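Local coordinates for uncharacterized protein YbaA (Shigella flexneri, PDB 2OKQ) that is of unknown function but belongs to the DUF1428 family, folding as a four-stranded antiparallel sheet with helices and assembling as a dimer, at residues D77-V82 with N87-F92; R44-K49 with M123-K128. All blocks are in the same frame, centred on the assembly; numbering follows the deposited sequence. Where two conformers were deposited one is given.

Contact 1: residues D77-V82 with N87-F92. With NA (sodium ion), chain D.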
loop_
_atom_site.group_PDB
_atom_site.type_symbol
_atom_site.label_atom_id
_atom_site.label_comp_id
_atom_site.label_asym_id
_atom_site.label_seq_id
_atom_site.Cartn_x
_atom_site.Cartn_y
_atom_site.Cartn_z
ATOM N N ASP A 77 -0.387 3.256 -14.889
ATOM C CA ASP A 77 -0.297 4.196 -13.755
ATOM C C ASP A 77 -1.355 3.838 -12.743
ATOM O O ASP A 77 -2.172 2.951 -12.992
ATOM C CB ASP A 77 -0.399 5.668 -14.204
ATOM C CG ASP A 77 -1.697 5.997 -14.875
ATOM O OD1 ASP A 77 -2.794 5.673 -14.346
ATOM O OD2 ASP A 77 -1.615 6.654 -15.936
ATOM N N PHE A 78 -1.357 4.502 -11.592
ATOM C CA PHE A 78 -2.296 4.103 -10.528
ATOM C C PHE A 78 -3.768 4.277 -10.911
ATOM O O PHE A 78 -4.620 3.487 -10.510
ATOM C CB PHE A 78 -1.992 4.834 -9.227
ATOM C CG PHE A 78 -1.114 4.045 -8.268
ATOM C CD1 PHE A 78 -1.602 2.878 -7.648
ATOM C CD2 PHE A 78 0.151 4.505 -7.932
ATOM C CE1 PHE A 78 -0.786 2.158 -6.710
ATOM C CE2 PHE A 78 0.969 3.810 -7.036
ATOM C CZ PHE A 78 0.481 2.627 -6.407
ATOM N N ARG A 79 -4.078 5.338 -11.659
ATOM C CA ARG A 79 -5.444 5.546 -12.127
ATOM C C ARG A 79 -5.893 4.460 -13.111
ATOM O O ARG A 79 -7.024 3.957 -12.998
ATOM C CB ARG A 79 -5.611 6.955 -12.720
ATOM C CG ARG A 79 -5.528 8.040 -11.654
ATOM C CD ARG A 79 -5.824 9.447 -12.260
ATOM N NE ARG A 79 -7.244 9.575 -12.600
ATOM C CZ ARG A 79 -8.214 9.800 -11.716
ATOM N NH1 ARG A 79 -7.943 9.914 -10.423
ATOM N NH2 ARG A 79 -9.479 9.883 -12.117
ATOM N N MET A 80 -5.017 4.077 -14.032
ATOM C CA MET A 80 -5.330 3.017 -15.001
ATOM C C MET A 80 -5.550 1.688 -14.292
ATOM O O MET A 80 -6.414 0.885 -14.704
ATOM C CB MET A 80 -4.246 2.885 -16.072
ATOM C CG MET A 80 -4.101 4.115 -16.975
ATOM S SD MET A 80 -2.682 4.046 -18.082
ATOM C CE MET A 80 -3.313 2.980 -19.375
ATOM N N ALA A 81 -4.786 1.479 -13.214
ATOM C CA ALA A 81 -4.847 0.238 -12.433
ATOM C C ALA A 81 -6.226 -0.042 -11.834
ATOM O O ALA A 81 -6.608 -1.217 -11.660
ATOM C CB ALA A 81 -3.787 0.284 -11.318
ATOM N N VAL A 82 -6.957 1.002 -11.457
ATOM C CA VAL A 82 -8.314 0.834 -10.910
ATOM C C VAL A 82 -9.398 1.455 -11.828
ATOM O O VAL A 82 -10.533 1.742 -11.388
ATOM C CB VAL A 82 -8.444 1.381 -9.481
ATOM C CG1 VAL A 82 -7.542 0.551 -8.504
ATOM C CG2 VAL A 82 -8.074 2.865 -9.424
ATOM N N ASN A 87 -14.281 11.670 -11.644
ATOM C CA ASN A 87 -14.727 12.136 -10.334
ATOM C C ASN A 87 -14.081 11.380 -9.161
ATOM O O ASN A 87 -14.447 11.585 -7.990
ATOM C CB ASN A 87 -16.251 11.965 -10.246
ATOM C CG ASN A 87 -16.679 10.496 -10.300
ATOM O OD1 ASN A 87 -16.304 9.756 -11.212
ATOM N ND2 ASN A 87 -17.460 10.073 -9.315
ATOM N N GLU A 88 -13.142 10.499 -9.477
ATOM C CA GLU A 88 -12.601 9.572 -8.478
ATOM C C GLU A 88 -11.128 9.851 -8.201
ATOM O O GLU A 88 -10.432 10.365 -9.058
ATOM C CB GLU A 88 -12.749 8.133 -8.957
ATOM C CG GLU A 88 -14.175 7.675 -9.171
ATOM C CD GLU A 88 -14.277 6.236 -9.620
ATOM O OE1 GLU A 88 -13.428 5.783 -10.392
ATOM O OE2 GLU A 88 -15.234 5.556 -9.202
ATOM N N GLU A 89 -10.676 9.479 -7.000
ATOM C CA GLU A 89 -9.263 9.565 -6.602
ATOM C C GLU A 89 -8.798 8.176 -6.205
ATOM O O GLU A 89 -9.619 7.349 -5.816
ATOM C CB GLU A 89 -9.102 10.462 -5.376
ATOM C CG GLU A 89 -9.434 11.946 -5.612
ATOM C CD GLU A 89 -8.301 12.716 -6.257
ATOM O OE1 GLU A 89 -7.354 12.102 -6.798
ATOM O OE2 GLU A 89 -8.365 13.962 -6.230
ATOM N N VAL A 90 -7.491 7.943 -6.285
ATOM C CA VAL A 90 -6.912 6.627 -5.961
ATOM C C VAL A 90 -6.552 6.565 -4.487
ATOM O O VAL A 90 -5.985 7.510 -3.942
ATOM C CB VAL A 90 -5.658 6.341 -6.805
ATOM C CG1 VAL A 90 -5.040 4.988 -6.402
ATOM C CG2 VAL A 90 -6.031 6.308 -8.300
ATOM N N VAL A 91 -6.925 5.455 -3.833
ATOM C CA VAL A 91 -6.506 5.205 -2.463
ATOM C C VAL A 91 -5.531 4.020 -2.486
ATOM O O VAL A 91 -5.790 3.044 -3.162
ATOM C CB VAL A 91 -7.739 4.919 -1.557
ATOM C CG1 VAL A 91 -7.326 4.450 -0.168
ATOM C CG2 VAL A 91 -8.598 6.145 -1.449
ATOM N N PHE A 92 -4.426 4.143 -1.738
ATOM C CA PHE A 92 -3.399 3.113 -1.598
ATOM C C PHE A 92 -3.489 2.718 -0.141
ATOM O O PHE A 92 -3.365 3.571 0.735
ATOM C CB PHE A 92 -2.006 3.699 -1.905
ATOM C CG PHE A 92 -0.871 2.715 -1.806
ATOM C CD1 PHE A 92 -0.511 1.927 -2.901
ATOM C CD2 PHE A 92 -0.114 2.615 -0.635
ATOM C CE1 PHE A 92 0.560 1.020 -2.812
ATOM C CE2 PHE A 92 0.967 1.712 -0.534
ATOM C CZ PHE A 92 1.319 0.925 -1.629
HETATM NA NA NA D . -2.500 7.356 -18.101
HETATM O O HOH W 1 -5.858 10.252 -8.244
HETATM O O HOH W 2 -4.319 7.244 -16.930
HETATM O O HOH W 3 -3.135 7.464 -20.388
#
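Arg79 meets Glu88 end-on: NH1 and NH2 both donate to the single backbone oxygen Glu88 O, which lies in the guanidinium plane. Arg79 NH1 to Glu88 O is the shorter bond, at 2.9 Å, and the straighter, with an N-H...O angle of 161°. Arg79 NH2 lies 3.2 Å from Glu88 O. Both nitrogens come from one face of the peptide, tilted about 31° from the carbonyl plane. A bend at chi3 turns the guanidinium toward the strand, while Arg79 CG packs on Val90 CG2 at 3.8 Å. Water 1, also at the guanidinium edge, accepts from Arg79 NH1 and donates to Glu89 OE1, bridging two groups whose charges stand too far apart for a salt bridge.

Together with the apolar contacts around Val90, these bonds join the short, weakly bonded helix 78-81 to strand 88-97, an inner strand of a ferredoxin-like antiparallel sheet (strand order 2-3-1-4). Val90 CG2 also faces Val82 CG2, and its other branch, CG1, approaches Phe78 CB. Farther along, Phe78 CZ comes 3.7 Å from Phe92 CD1; the ring planes stand at 85° and the approach is oblique. Phe135 of the second subunit meets both rings.

Asp77 caps the helix, OD1 accepting from Met80 N at 2.8 Å. Asp77 OD2 binds sodium at 2.4 Å, in a site shared with Asp72, Gly73 and two waters.

Contact 2: residues R44-K49 with M123-K128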
loop_
_atom_site.group_PDB
_atom_site.type_symbol
_atom_site.label_atom_id
_atom_site.label_comp_id
_atom_site.label_asym_id
_atom_site.label_seq_id
_atom_site.Cartn_x
_atom_site.Cartn_y
_atom_site.Cartn_z
ATOM N N ARG A 44 -13.243 7.563 4.792
ATOM C CA ARG A 44 -12.406 7.599 5.981
ATOM C C ARG A 44 -13.169 7.040 7.182
ATOM O O ARG A 44 -12.620 6.252 7.954
ATOM C CB ARG A 44 -11.896 9.020 6.247
ATOM C CG ARG A 44 -10.946 9.144 7.438
ATOM C CD ARG A 44 -10.232 10.493 7.474
ATOM N NE ARG A 44 -11.052 11.581 6.934
ATOM C CZ ARG A 44 -10.560 12.714 6.438
ATOM N NH1 ARG A 44 -9.243 12.922 6.407
ATOM N NH2 ARG A 44 -11.383 13.637 5.965
ATOM N N GLU A 45 -14.439 7.435 7.315
ATOM C CA GLU A 45 -15.305 6.935 8.394
ATOM C C GLU A 45 -15.537 5.423 8.337
ATOM O O GLU A 45 -15.474 4.745 9.366
ATOM C CB GLU A 45 -16.667 7.647 8.351
ATOM C CG GLU A 45 -16.636 9.137 8.661
ATOM C CD GLU A 45 -17.929 9.845 8.266
ATOM O OE1 GLU A 45 -19.019 9.370 8.652
ATOM O OE2 GLU A 45 -17.853 10.881 7.569
ATOM N N MET A 46 -15.810 4.901 7.143
ATOM C CA MET A 46 -15.916 3.456 6.943
ATOM C C MET A 46 -14.650 2.721 7.391
ATOM O O MET A 46 -14.720 1.716 8.111
ATOM C CB MET A 46 -16.199 3.135 5.473
ATOM C CG MET A 46 -16.537 1.675 5.213
ATOM S SD MET A 46 -16.299 1.204 3.488
ATOM C CE MET A 46 -14.504 1.148 3.393
ATOM N N ALA A 47 -13.491 3.216 6.953
ATOM C CA ALA A 47 -12.219 2.591 7.313
ATOM C C ALA A 47 -11.953 2.667 8.807
ATOM O O ALA A 47 -11.406 1.732 9.395
ATOM C CB ALA A 47 -11.064 3.221 6.525
ATOM N N ALA A 48 -12.337 3.782 9.427
ATOM C CA ALA A 48 -12.149 3.947 10.866
ATOM C C ALA A 48 -13.032 2.974 11.653
ATOM O O ALA A 48 -12.666 2.544 12.740
ATOM C CB ALA A 48 -12.399 5.380 11.282
ATOM N N LYS A 49 -14.174 2.607 11.079
ATOM C CA LYS A 49 -15.041 1.586 11.675
ATOM C C LYS A 49 -14.480 0.181 11.488
ATOM O O LYS A 49 -14.464 -0.614 12.433
ATOM C CB LYS A 49 -16.459 1.683 11.113
ATOM C CG LYS A 49 -17.193 2.950 11.542
ATOM C CD LYS A 49 -18.702 2.744 11.563
ATOM C CE LYS A 49 -19.401 3.871 12.316
ATOM N NZ LYS A 49 -19.441 5.143 11.529
ATOM N N MET A 123 -20.617 0.502 0.801
ATOM C CA MET A 123 -19.312 0.884 0.243
ATOM C C MET A 123 -19.363 2.166 -0.579
ATOM O O MET A 123 -20.039 2.210 -1.615
ATOM C CB MET A 123 -18.777 -0.224 -0.664
ATOM C CG MET A 123 -18.209 -1.430 0.047
ATOM S SD MET A 123 -17.708 -2.671 -1.156
ATOM C CE MET A 123 -19.291 -3.315 -1.717
ATOM N N PRO A 124 -18.629 3.203 -0.142
ATOM C CA PRO A 124 -18.548 4.438 -0.915
ATOM C C PRO A 124 -17.600 4.324 -2.112
ATOM O O PRO A 124 -16.974 5.312 -2.486
ATOM C CB PRO A 124 -18.005 5.458 0.097
ATOM C CG PRO A 124 -17.884 4.733 1.411
ATOM C CD PRO A 124 -17.838 3.284 1.093
ATOM N N PHE A 125 -17.492 3.133 -2.698
ATOM C CA PHE A 125 -16.653 2.901 -3.878
ATOM C C PHE A 125 -17.111 1.674 -4.652
ATOM O O PHE A 125 -17.870 0.848 -4.138
ATOM C CB PHE A 125 -15.176 2.734 -3.491
ATOM C CG PHE A 125 -14.900 1.534 -2.625
ATOM C CD1 PHE A 125 -14.596 0.300 -3.193
ATOM C CD2 PHE A 125 -14.942 1.639 -1.239
ATOM C CE1 PHE A 125 -14.336 -0.796 -2.397
ATOM C CE2 PHE A 125 -14.689 0.541 -0.439
ATOM C CZ PHE A 125 -14.384 -0.672 -1.019
ATOM N N ASP A 126 -16.610 1.543 -5.875
ATOM C CA ASP A 126 -16.942 0.418 -6.732
ATOM C C ASP A 126 -16.053 -0.795 -6.439
ATOM O O ASP A 126 -14.900 -0.861 -6.877
ATOM C CB ASP A 126 -16.840 0.829 -8.202
ATOM C CG ASP A 126 -17.347 -0.241 -9.155
ATOM O OD1 ASP A 126 -17.776 -1.328 -8.696
ATOM O OD2 ASP A 126 -17.307 0.005 -10.379
ATOM N N GLY A 127 -16.625 -1.764 -5.724
ATOM C CA GLY A 127 -15.931 -2.996 -5.354
ATOM C C GLY A 127 -15.335 -3.777 -6.511
ATOM O O GLY A 127 -14.354 -4.491 -6.330
ATOM N N LYS A 128 -15.919 -3.637 -7.703
ATOM C CA LYS A 128 -15.446 -4.345 -8.892
ATOM C C LYS A 128 -14.080 -3.879 -9.335
ATOM O O LYS A 128 -13.280 -4.662 -9.856
ATOM C CB LYS A 128 -16.430 -4.165 -10.050
ATOM C CG LYS A 128 -17.588 -5.122 -10.031
ATOM C CD LYS A 128 -18.546 -4.763 -11.166
ATOM C CE LYS A 128 -19.590 -5.841 -11.399
ATOM N NZ LYS A 128 -20.434 -5.492 -12.587
#
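Met46 alone carries the helix side of this contact: its sulfur and terminal methyl make every approach within 4.5 Å to the facing loop, and no hydrogen bond crosses. The elements joined belong to a ferredoxin-like beta-alpha-beta-beta-alpha-beta fold, as the antiparallel strand order 2-3-1-4 indicates. One is helix 40-56, which follows the first sheet strand, 27-36; the other is the irregular loop between helix 114-118 and strand 131-140. Just 116 Å² is buried, both sides summed, consistent with a small apolar contact near the protein surface.

Phe125 ties this loop to the sheet as well. Met123 CB sits above one face of the Phe125 ring, offset toward the rim, and the Phe125 side chain also touches Val33 and Val35 of strand 27-36. Farther along, Asp126 forms an Asx turn, OD1 accepting from Lys128 N, while OD2 pairs with Arg129.

The thioether divides its work between two residues. Met46 SD lies 3.5 Å from Pro124 CD, the ring carbon attached to the proline nitrogen, and the two side chains approach at a slant. Two extended torsions carry the sulfur out from the helix, with CG anti to the backbone N (chi1 -171°); the bend at chi3 (74°) then swings the methyl toward Phe125. There the approach is edge-on and is not a CH-pi contact over the face: Met46 CE stands 3.9 Å from Phe125 CE2, at the rim and near the ring plane.

How the contacts relate
Contact 1 is nested along the chain inside the long loop closed by contact 2. Their centres are 15 Å apart and their nearest atoms about 5 Å apart, so the two do not touch directly. Strand 27-36 is touched from both contacts: Val90 of contact 1 packs on Val32, and Val91 and Phe125 both reach Val35. Arg129 gives a polar link, with salt bridges to Glu88 of contact 1 and Asp126 of contact 2. Of the two, contact 1 alone contains a sodium ligand, Asp77. Both also border the second subunit, contact 1 through aromatic rings and contact 2 through helix residues packed on Ile139 of that subunit.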